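Local coordinates for pyoverdine biosynthesis protein PvcB (Pseudomonas aeruginosa, PDB 4YLM) that catalyses the iron- and 2-oxoglutarate-dependent oxidation of tyrosine isonitrile during the biosynthesis of paerucumarin, at residues 141-152 and 233-244; 160-168 and 178-186. One frame throughout, in Å; residues are numbered along the deposited sequence.

Interaction 1 (141-152 and 233-244); sequences TTFSSTPAALQL and RCLYHPQAHYAH
Ser144 OG sits between two partners from 233-244. It donates to Leu235 O at 2.7 Å, standing above that carbonyl's plane, and accepts from His241 ND1 at 2.9 Å. The second bond is nearly straight (173°) and lies in the imidazole plane, and this fixes the rotation of the His241 ring. His241 CG lies anti to the backbone N (chi1 -173°), which swings the ring back along the neighbouring strand until CE1 meets Thr142 CB at 3.5 Å; Tyr236 CD1 lies over one face, toward the rim. Strands 141-145 and 241-244 run antiparallel. Phe143 and Tyr242 form a hydrogen-bonded pair with both N-H groups used, and His244 N gives Thr141 O a straight bond, whereas the return from Thr141 N is weak. Where the pairing ends, Ala240 O, just before strand 241-244, accepts from Ser145 N at 2.7 Å, in the carbonyl plane. Strand 141-145 is the middle of a three-stranded antiparallel sheet in this TauD/TfdA-family oxygenase of the cupin clan; its other neighbour, strand 259-263, carries the iron ligand His261, against which the Phe143 side chain packs. Ser145 then N-caps helix 146-152, its OG accepting from Ala148 N. On that helix Ala148 CB presses on Ala240 CB, while Ala149 turns its CB methyl to Leu235 CD2 at 3.6 Å. Leu152 CD2 stands over the centre of one His237 face, 3.9 Å from the ring centroid, a CH-pi contact with Pro238 CD on the opposite face. His237 ND1 accepts from Gln239 N in the ring plane, which holds the imidazole in place under the leucine. Water 1 donates to Ala148 O and Gln239 OE1. Arg233 NH2 reaches Leu152 O at 3.2 Å from above the carbonyl plane, the oxygen lying at the guanidinium edge, and also salt-bridges Glu157.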
loop_
_atom_site.group_PDB
_atom_site.type_symbol
_atom_site.label_atom_id
_atom_site.label_comp_id
_atom_site.label_asym_id
_atom_site.label_seq_id
_atom_site.Cartn_x
_atom_site.Cartn_y
_atom_site.Cartn_z
ATOM N N THR A 141 -9.651 -12.343 25.350
ATOM C CA THR A 141 -8.269 -11.980 25.043
ATOM C C THR A 141 -8.133 -10.465 25.117
ATOM O O THR A 141 -8.937 -9.737 24.534
ATOM C CB THR A 141 -7.877 -12.433 23.611
ATOM O OG1 THR A 141 -8.062 -13.842 23.492
ATOM C CG2 THR A 141 -6.434 -12.106 23.314
ATOM N N THR A 142 -7.117 -9.971 25.814
ATOM C CA THR A 142 -7.012 -8.528 25.989
ATOM C C THR A 142 -5.791 -7.933 25.312
ATOM O O THR A 142 -4.751 -8.579 25.210
ATOM C CB THR A 142 -6.957 -8.137 27.467
ATOM O OG1 THR A 142 -5.778 -8.700 28.060
ATOM C CG2 THR A 142 -8.203 -8.635 28.194
ATOM N N PHE A 143 -5.928 -6.671 24.907
ATOM C CA PHE A 143 -4.884 -5.937 24.211
ATOM C C PHE A 143 -4.824 -4.515 24.754
ATOM O O PHE A 143 -5.863 -3.884 24.948
ATOM C CB PHE A 143 -5.214 -5.875 22.709
ATOM C CG PHE A 143 -5.264 -7.230 22.030
ATOM C CD1 PHE A 143 -4.103 -7.818 21.549
ATOM C CD2 PHE A 143 -6.469 -7.894 21.855
ATOM C CE1 PHE A 143 -4.139 -9.057 20.927
ATOM C CE2 PHE A 143 -6.517 -9.126 21.230
ATOM C CZ PHE A 143 -5.349 -9.705 20.755
ATOM N N SER A 144 -3.615 -4.006 24.978
ATOM C CA SER A 144 -3.429 -2.626 25.404
ATOM C C SER A 144 -2.484 -1.902 24.472
ATOM O O SER A 144 -1.403 -2.406 24.162
ATOM C CB SER A 144 -2.844 -2.558 26.829
ATOM O OG SER A 144 -3.836 -2.867 27.784
ATOM N N SER A 145 -2.878 -0.707 24.050
ATOM C CA SER A 145 -2.008 0.132 23.225
ATOM C C SER A 145 -1.040 0.894 24.114
ATOM O O SER A 145 -1.462 1.700 24.942
ATOM C CB SER A 145 -2.853 1.126 22.430
ATOM O OG SER A 145 -2.061 2.228 22.024
ATOM N N THR A 146 0.253 0.640 23.981
ATOM C CA THR A 146 1.182 1.288 24.889
ATOM C C THR A 146 1.323 2.788 24.612
ATOM O O THR A 146 1.543 3.560 25.539
ATOM C CB THR A 146 2.550 0.564 25.007
ATOM O OG1 THR A 146 3.240 0.580 23.753
ATOM C CG2 THR A 146 2.348 -0.894 25.459
ATOM N N PRO A 147 1.190 3.211 23.340
ATOM C CA PRO A 147 1.188 4.668 23.114
ATOM C C PRO A 147 -0.011 5.358 23.764
ATOM O O PRO A 147 0.144 6.473 24.268
ATOM C CB PRO A 147 1.131 4.799 21.581
ATOM C CG PRO A 147 1.795 3.495 21.082
ATOM C CD PRO A 147 1.291 2.445 22.082
ATOM N N ALA A 148 -1.182 4.723 23.758
ATOM C CA ALA A 148 -2.332 5.300 24.449
ATOM C C ALA A 148 -2.049 5.439 25.952
ATOM O O ALA A 148 -2.327 6.481 26.552
ATOM C CB ALA A 148 -3.574 4.473 24.224
ATOM N N ALA A 149 -1.497 4.387 26.554
ATOM C CA ALA A 149 -1.145 4.426 27.976
ATOM C C ALA A 149 -0.180 5.580 28.258
ATOM O O ALA A 149 -0.310 6.280 29.271
ATOM C CB ALA A 149 -0.541 3.088 28.423
ATOM N N LEU A 150 0.776 5.793 27.354
ATOM C CA LEU A 150 1.729 6.892 27.509
ATOM C C LEU A 150 1.059 8.265 27.498
ATOM O O LEU A 150 1.552 9.196 28.134
ATOM C CB LEU A 150 2.845 6.828 26.462
ATOM C CG LEU A 150 4.022 5.894 26.764
ATOM C CD1 LEU A 150 4.810 5.523 25.486
ATOM C CD2 LEU A 150 4.948 6.520 27.821
ATOM N N GLN A 151 -0.061 8.393 26.789
ATOM C CA GLN A 151 -0.773 9.672 26.728
ATOM C C GLN A 151 -1.608 9.906 27.989
ATOM O O GLN A 151 -2.040 11.021 28.251
ATOM C CB GLN A 151 -1.706 9.739 25.509
ATOM C CG GLN A 151 -1.066 9.399 24.167
ATOM C CD GLN A 151 0.242 10.105 23.938
ATOM O OE1 GLN A 151 0.313 11.329 23.986
ATOM N NE2 GLN A 151 1.297 9.331 23.679
ATOM N N LEU A 152 -1.855 8.846 28.751
ATOM C CA LEU A 152 -2.662 8.954 29.964
ATOM C C LEU A 152 -1.837 9.307 31.194
ATOM O O LEU A 152 -2.365 9.833 32.174
ATOM C CB LEU A 152 -3.433 7.664 30.214
ATOM C CG LEU A 152 -4.553 7.405 29.208
ATOM C CD1 LEU A 152 -4.970 5.945 29.210
ATOM C CD2 LEU A 152 -5.734 8.316 29.498
ATOM N N ARG A 233 -2.933 1.395 35.850
ATOM C CA ARG A 233 -4.003 2.376 35.677
ATOM C C ARG A 233 -4.099 2.803 34.208
ATOM O O ARG A 233 -5.186 2.977 33.668
ATOM C CB ARG A 233 -3.749 3.619 36.533
ATOM C CG ARG A 233 -4.852 4.660 36.436
ATOM C CD ARG A 233 -4.492 5.969 37.153
ATOM N NE ARG A 233 -3.445 6.738 36.476
ATOM C CZ ARG A 233 -3.662 7.578 35.469
ATOM N NH1 ARG A 233 -4.893 7.760 35.000
ATOM N NH2 ARG A 233 -2.647 8.242 34.926
ATOM N N CYS A 234 -2.950 2.979 33.575
ATOM C CA CYS A 234 -2.918 3.527 32.222
ATOM C C CYS A 234 -3.123 2.446 31.157
ATOM O O CYS A 234 -3.828 2.663 30.178
ATOM C CB CYS A 234 -1.621 4.302 31.991
ATOM S SG CYS A 234 -1.501 5.838 32.978
ATOM N N LEU A 235 -2.525 1.277 31.367
ATOM C CA LEU A 235 -2.670 0.174 30.427
ATOM C C LEU A 235 -4.068 -0.424 30.437
ATOM O O LEU A 235 -4.547 -0.884 29.397
ATOM C CB LEU A 235 -1.610 -0.900 30.679
ATOM C CG LEU A 235 -0.175 -0.496 30.354
ATOM C CD1 LEU A 235 0.811 -1.470 31.015
ATOM C CD2 LEU A 235 0.021 -0.432 28.818
ATOM N N TYR A 236 -4.740 -0.412 31.591
ATOM C CA TYR A 236 -6.090 -0.975 31.655
ATOM C C TYR A 236 -7.190 0.074 31.504
ATOM O O TYR A 236 -8.375 -0.242 31.561
ATOM C CB TYR A 236 -6.303 -1.799 32.935
ATOM C CG TYR A 236 -5.583 -3.132 32.938
ATOM C CD1 TYR A 236 -6.159 -4.260 32.354
ATOM C CD2 TYR A 236 -4.326 -3.263 33.518
ATOM C CE1 TYR A 236 -5.499 -5.494 32.358
ATOM C CE2 TYR A 236 -3.662 -4.479 33.527
ATOM C CZ TYR A 236 -4.250 -5.591 32.949
ATOM O OH TYR A 236 -3.584 -6.797 32.971
ATOM N N HIS A 237 -6.791 1.317 31.307
ATOM C CA HIS A 237 -7.727 2.407 31.061
ATOM C C HIS A 237 -8.524 2.165 29.764
ATOM O O HIS A 237 -7.989 1.643 28.778
ATOM C CB HIS A 237 -6.943 3.714 30.980
ATOM C CG HIS A 237 -7.793 4.942 30.994
ATOM N ND1 HIS A 237 -8.592 5.310 29.933
ATOM C CD2 HIS A 237 -7.952 5.905 31.936
ATOM C CE1 HIS A 237 -9.212 6.442 30.220
ATOM N NE2 HIS A 237 -8.845 6.821 31.432
ATOM N N PRO A 238 -9.813 2.533 29.764
ATOM C CA PRO A 238 -10.673 2.335 28.589
ATOM C C PRO A 238 -10.137 2.972 27.296
ATOM O O PRO A 238 -10.488 2.496 26.214
ATOM C CB PRO A 238 -11.993 2.995 29.009
ATOM C CG PRO A 238 -12.005 2.867 30.514
ATOM C CD PRO A 238 -10.570 2.996 30.945
ATOM N N GLN A 239 -9.329 4.022 27.399
ATOM C CA GLN A 239 -8.716 4.631 26.217
ATOM C C GLN A 239 -7.600 3.756 25.635
ATOM O O GLN A 239 -7.253 3.891 24.465
ATOM C CB GLN A 239 -8.154 6.028 26.534
ATOM C CG GLN A 239 -9.202 7.125 26.755
ATOM C CD GLN A 239 -8.593 8.516 27.015
ATOM O OE1 GLN A 239 -7.392 8.745 26.827
ATOM N NE2 GLN A 239 -9.437 9.452 27.442
ATOM N N ALA A 240 -7.044 2.861 26.453
ATOM C CA ALA A 240 -5.840 2.132 26.078
ATOM C C ALA A 240 -6.020 0.618 25.968
ATOM O O ALA A 240 -5.120 -0.076 25.504
ATOM C CB ALA A 240 -4.702 2.448 27.050
ATOM N N HIS A 241 -7.187 0.123 26.360
ATOM C CA HIS A 241 -7.377 -1.301 26.606
ATOM C C HIS A 241 -8.603 -1.809 25.866
ATOM O O HIS A 241 -9.637 -1.145 25.842
ATOM C CB HIS A 241 -7.551 -1.534 28.114
ATOM C CG HIS A 241 -7.589 -2.980 28.521
ATOM N ND1 HIS A 241 -6.474 -3.793 28.495
ATOM C CD2 HIS A 241 -8.594 -3.742 29.012
ATOM C CE1 HIS A 241 -6.793 -4.995 28.946
ATOM N NE2 HIS A 241 -8.078 -4.997 29.251
ATOM N N TYR A 242 -8.482 -2.990 25.265
ATOM C CA TYR A 242 -9.590 -3.628 24.560
ATOM C C TYR A 242 -9.650 -5.116 24.902
ATOM O O TYR A 242 -8.641 -5.825 24.834
ATOM C CB TYR A 242 -9.423 -3.443 23.038
ATOM C CG TYR A 242 -10.367 -4.284 22.205
ATOM C CD1 TYR A 242 -11.686 -3.900 22.022
ATOM C CD2 TYR A 242 -9.934 -5.459 21.593
ATOM C CE1 TYR A 242 -12.561 -4.667 21.264
ATOM C CE2 TYR A 242 -10.805 -6.236 20.822
ATOM C CZ TYR A 242 -12.112 -5.832 20.665
ATOM O OH TYR A 242 -12.988 -6.584 19.917
ATOM N N ALA A 243 -10.836 -5.596 25.259
ATOM C CA ALA A 243 -11.027 -7.008 25.555
ATOM C C ALA A 243 -11.864 -7.628 24.446
ATOM O O ALA A 243 -12.989 -7.187 24.188
ATOM C CB ALA A 243 -11.703 -7.182 26.931
ATOM N N HIS A 244 -11.308 -8.636 23.774
ATOM C CA HIS A 244 -11.973 -9.241 22.620
ATOM C C HIS A 244 -12.803 -10.477 22.931
ATOM O O HIS A 244 -12.290 -11.467 23.456
ATOM C CB HIS A 244 -10.963 -9.617 21.525
ATOM C CG HIS A 244 -11.616 -10.046 20.248
ATOM N ND1 HIS A 244 -12.442 -9.213 19.525
ATOM C CD2 HIS A 244 -11.594 -11.226 19.584
ATOM C CE1 HIS A 244 -12.896 -9.859 18.465
ATOM N NE2 HIS A 244 -12.391 -11.079 18.475
HETATM O O HOH W 1 -4.694 7.669 25.638
#

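Interaction 2 (160-168 and 178-186)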
loop_
_atom_site.group_PDB
_atom_site.type_symbol
_atom_site.label_atom_id
_atom_site.label_comp_id
_atom_site.label_asym_id
_atom_site.label_seq_id
_atom_site.Cartn_x
_atom_site.Cartn_y
_atom_site.Cartn_z
ATOM N N LEU A 160 8.665 8.599 36.602
ATOM C CA LEU A 160 8.968 7.294 37.187
ATOM C C LEU A 160 9.190 6.215 36.105
ATOM O O LEU A 160 10.187 5.489 36.134
ATOM C CB LEU A 160 7.855 6.872 38.155
ATOM C CG LEU A 160 8.108 5.660 39.059
ATOM C CD1 LEU A 160 9.271 5.921 40.007
ATOM C CD2 LEU A 160 6.847 5.298 39.836
ATOM N N TRP A 161 8.266 6.115 35.150
ATOM C CA TRP A 161 8.384 5.100 34.097
ATOM C C TRP A 161 9.709 5.209 33.368
ATOM O O TRP A 161 10.350 4.200 33.053
ATOM C CB TRP A 161 7.258 5.235 33.072
ATOM C CG TRP A 161 5.897 4.991 33.609
ATOM C CD1 TRP A 161 5.564 4.698 34.895
ATOM C CD2 TRP A 161 4.670 5.017 32.867
ATOM N NE1 TRP A 161 4.203 4.545 35.005
ATOM C CE2 TRP A 161 3.633 4.741 33.773
ATOM C CE3 TRP A 161 4.351 5.245 31.520
ATOM C CZ2 TRP A 161 2.301 4.689 33.382
ATOM C CZ3 TRP A 161 3.028 5.203 31.140
ATOM C CH2 TRP A 161 2.019 4.919 32.062
ATOM N N ARG A 162 10.116 6.444 33.094
ATOM C CA ARG A 162 11.316 6.697 32.300
ATOM C C ARG A 162 12.618 6.250 32.951
ATOM O O ARG A 162 13.615 6.048 32.264
ATOM C CB ARG A 162 11.409 8.175 31.912
ATOM C CG ARG A 162 10.419 8.580 30.830
ATOM C CD ARG A 162 10.441 10.075 30.606
ATOM N NE ARG A 162 9.639 10.474 29.453
ATOM C CZ ARG A 162 9.119 11.688 29.298
ATOM N NH1 ARG A 162 9.305 12.614 30.231
ATOM N NH2 ARG A 162 8.406 11.976 28.216
ATOM N N ARG A 163 12.635 6.102 34.269
ATOM C CA ARG A 163 13.865 5.618 34.892
ATOM C C ARG A 163 13.829 4.125 35.226
ATOM O O ARG A 163 14.851 3.536 35.581
ATOM C CB ARG A 163 14.307 6.493 36.077
ATOM C CG ARG A 163 13.219 6.906 37.057
ATOM C CD ARG A 163 13.745 8.000 38.003
ATOM N NE ARG A 163 12.976 8.092 39.246
ATOM C CZ ARG A 163 13.349 7.548 40.404
ATOM N NH1 ARG A 163 14.489 6.874 40.494
ATOM N NH2 ARG A 163 12.581 7.682 41.480
ATOM N N ALA A 164 12.661 3.510 35.048
ATOM C CA ALA A 164 12.468 2.104 35.388
ATOM C C ALA A 164 12.866 1.119 34.281
ATOM O O ALA A 164 12.700 1.392 33.092
ATOM C CB ALA A 164 11.024 1.860 35.819
ATOM N N SER A 165 13.386 -0.030 34.705
ATOM C CA SER A 165 13.731 -1.145 33.830
ATOM C C SER A 165 13.161 -2.418 34.437
ATOM O O SER A 165 13.117 -2.560 35.664
ATOM C CB SER A 165 15.248 -1.302 33.725
ATOM O OG SER A 165 15.779 -0.513 32.679
ATOM N N GLY A 166 12.733 -3.343 33.581
ATOM C CA GLY A 166 12.214 -4.621 34.027
ATOM C C GLY A 166 13.218 -5.732 33.798
ATOM O O GLY A 166 13.878 -5.765 32.760
ATOM N N ARG A 167 13.355 -6.619 34.784
ATOM C CA ARG A 167 14.183 -7.817 34.653
ATOM C C ARG A 167 13.308 -9.047 34.839
ATOM O O ARG A 167 12.653 -9.207 35.870
ATOM C CB ARG A 167 15.323 -7.830 35.679
ATOM C CG ARG A 167 16.559 -7.031 35.265
ATOM C CD ARG A 167 17.742 -7.288 36.212
ATOM N NE ARG A 167 17.545 -6.698 37.537
ATOM C CZ ARG A 167 17.331 -7.392 38.652
ATOM N NH1 ARG A 167 17.285 -8.719 38.616
ATOM N NH2 ARG A 167 17.163 -6.760 39.807
ATOM N N TYR A 168 13.301 -9.913 33.835
ATOM C CA TYR A 168 12.387 -11.041 33.821
ATOM C C TYR A 168 13.162 -12.340 33.661
ATOM O O TYR A 168 14.170 -12.390 32.949
ATOM C CB TYR A 168 11.358 -10.866 32.694
ATOM C CG TYR A 168 10.768 -9.471 32.659
ATOM C CD1 TYR A 168 9.906 -9.036 33.658
ATOM C CD2 TYR A 168 11.086 -8.583 31.641
ATOM C CE1 TYR A 168 9.376 -7.757 33.641
ATOM C CE2 TYR A 168 10.557 -7.301 31.614
ATOM C CZ TYR A 168 9.698 -6.897 32.612
ATOM O OH TYR A 168 9.178 -5.624 32.593
ATOM N N ARG A 178 16.479 -15.365 30.435
ATOM C CA ARG A 178 16.336 -14.080 31.114
ATOM C C ARG A 178 16.194 -12.946 30.101
ATOM O O ARG A 178 16.768 -13.001 29.022
ATOM C CB ARG A 178 17.530 -13.816 32.026
ATOM C CG ARG A 178 17.603 -14.727 33.243
ATOM C CD ARG A 178 18.822 -14.397 34.105
ATOM N NE ARG A 178 20.075 -14.476 33.353
ATOM C CZ ARG A 178 20.699 -13.430 32.816
ATOM N NH1 ARG A 178 20.192 -12.209 32.945
ATOM N NH2 ARG A 178 21.834 -13.601 32.151
ATOM N N SER A 179 15.444 -11.913 30.462
ATOM C CA SER A 179 15.189 -10.814 29.551
ATOM C C SER A 179 15.048 -9.505 30.318
ATOM O O SER A 179 14.445 -9.472 31.391
ATOM C CB SER A 179 13.927 -11.109 28.727
ATOM O OG SER A 179 13.638 -10.056 27.825
ATOM N N ALA A 180 15.618 -8.432 29.778
ATOM C CA ALA A 180 15.545 -7.126 30.428
ATOM C C ALA A 180 15.250 -6.013 29.429
ATOM O O ALA A 180 15.880 -5.937 28.377
ATOM C CB ALA A 180 16.842 -6.827 31.183
ATOM N N ALA A 181 14.315 -5.136 29.780
ATOM C CA ALA A 181 13.914 -4.040 28.905
ATOM C C ALA A 181 13.545 -2.794 29.701
ATOM O O ALA A 181 12.875 -2.883 30.734
ATOM C CB ALA A 181 12.727 -4.474 28.044
ATOM N N PRO A 182 13.959 -1.617 29.214
ATOM C CA PRO A 182 13.430 -0.402 29.837
ATOM C C PRO A 182 11.909 -0.435 29.740
ATOM O O PRO A 182 11.373 -0.983 28.766
ATOM C CB PRO A 182 13.972 0.719 28.943
ATOM C CG PRO A 182 15.114 0.108 28.181
ATOM C CD PRO A 182 14.792 -1.338 28.034
ATOM N N ILE A 183 11.225 0.128 30.728
ATOM C CA ILE A 183 9.777 0.241 30.683
ATOM C C ILE A 183 9.352 1.117 29.492
ATOM O O ILE A 183 8.438 0.774 28.746
ATOM C CB ILE A 183 9.241 0.864 31.978
ATOM C CG1 ILE A 183 9.452 -0.091 33.159
ATOM C CG2 ILE A 183 7.764 1.189 31.835
ATOM C CD1 ILE A 183 8.557 -1.311 33.087
ATOM N N VAL A 184 10.020 2.253 29.323
ATOM C CA VAL A 184 9.747 3.131 28.190
ATOM C C VAL A 184 10.755 2.836 27.086
ATOM O O VAL A 184 11.960 2.983 27.281
ATOM C CB VAL A 184 9.797 4.627 28.609
ATOM C CG1 VAL A 184 9.515 5.544 27.419
ATOM C CG2 VAL A 184 8.803 4.892 29.745
ATOM N N GLU A 185 10.263 2.397 25.930
ATOM C CA GLU A 185 11.141 2.016 24.828
ATOM C C GLU A 185 10.841 2.861 23.597
ATOM O O GLU A 185 9.917 3.672 23.604
ATOM C CB GLU A 185 10.948 0.534 24.477
ATOM C CG GLU A 185 11.986 -0.410 25.065
ATOM C CD GLU A 185 13.334 -0.285 24.380
ATOM O OE1 GLU A 185 14.156 -1.207 24.539
ATOM O OE2 GLU A 185 13.574 0.735 23.691
ATOM N N ARG A 186 11.632 2.673 22.547
ATOM C CA ARG A 186 11.279 3.185 21.233
ATOM C C ARG A 186 10.859 1.996 20.376
ATOM O O ARG A 186 11.383 0.885 20.534
ATOM C CB ARG A 186 12.461 3.918 20.595
ATOM C CG ARG A 186 13.656 3.036 20.302
ATOM C CD ARG A 186 14.794 3.876 19.760
ATOM N NE ARG A 186 15.944 3.079 19.338
ATOM C CZ ARG A 186 17.176 3.234 19.820
ATOM N NH1 ARG A 186 17.421 4.148 20.754
ATOM N NH2 ARG A 186 18.169 2.473 19.369
HETATM O O HOH W 2 11.997 3.261 31.235
HETATM O O HOH W 3 10.312 -4.017 30.972
#
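Tyr168 N donates to Ser179 O at 2.7 Å and Ser179 N returns a bond to Tyr168 O, making one hydrogen-bonded pair of antiparallel strands 165-168 and 178-182. Gly166 and Ala181 make the next, with Gly166 N to Ala181 O almost straight (177°). Beyond the strand end, Ile183 N reaches Ala164 O at 3.1 Å from above the carbonyl plane. Water 2 donates to the same oxygen and to Trp161 O while accepting from Val184 N, tying the last turn of helix 155-163 to the chain after Pro182. Water 3 is gripped by Tyr168 OH and Ala181 O. The tyrosine donates to it at 2.5 Å, in the plane of the ring, and its OH is also bonded to Cys198 N. With CG beside the backbone N (chi1 -46°), the Tyr168 ring folds back along its own strand, and Gly166 C lies against one face, toward the rim. Ser179 O, besides accepting the backbone bond, lies 3.5 Å from Tyr168 CD2. Apolar contacts gather at the helix end. Ala164 CB touches Ile183 CG1, and Val184 CG2, beside its own backbone N, packs on Trp161 CB at 3.7 Å. The Trp161 indole itself leads away to helix 224-235, where NE1 bonds to Ser230 OG. On the face of Arg167 and Ala180 contact is thin, Arg167 CG meeting Ala180 CB while the arginine's NE pairs with Asp217. Ser165 and Pro182 face each other on the same side, Ser165 OG lying 3.7 Å from Pro182 CA. Strands 165-169 and 178-182, adjacent in the chain and paired antiparallel, form a beta hairpin; Ala164 links its first strand to helix 155-163, and strand 215-217 extends the hairpin beyond 165-169 to a three-stranded sheet.

How the interactions relate
Interaction 1 is largely buried, beside the iron-binding His261, and lies closer to the centre of the protein (about 11 Å from it, against about 19 Å for interaction 2); interaction 2 is only partly buried, their centres about 18 Å apart. The hairpin of interaction 2 falls within the sequence separating the two segments of interaction 1, so one contact is local and the other long-range. Both pair antiparallel strands next to a helix, yet interaction 1 adds side-chain bonds from Ser144, His241 and Arg233, whereas all direct cross-bonds of interaction 2 are backbone ones, supplemented by two waters. Trp161 joins them: its CH2 packs 3.7 Å from Cys234 CB, and its six-membered ring touches Leu150.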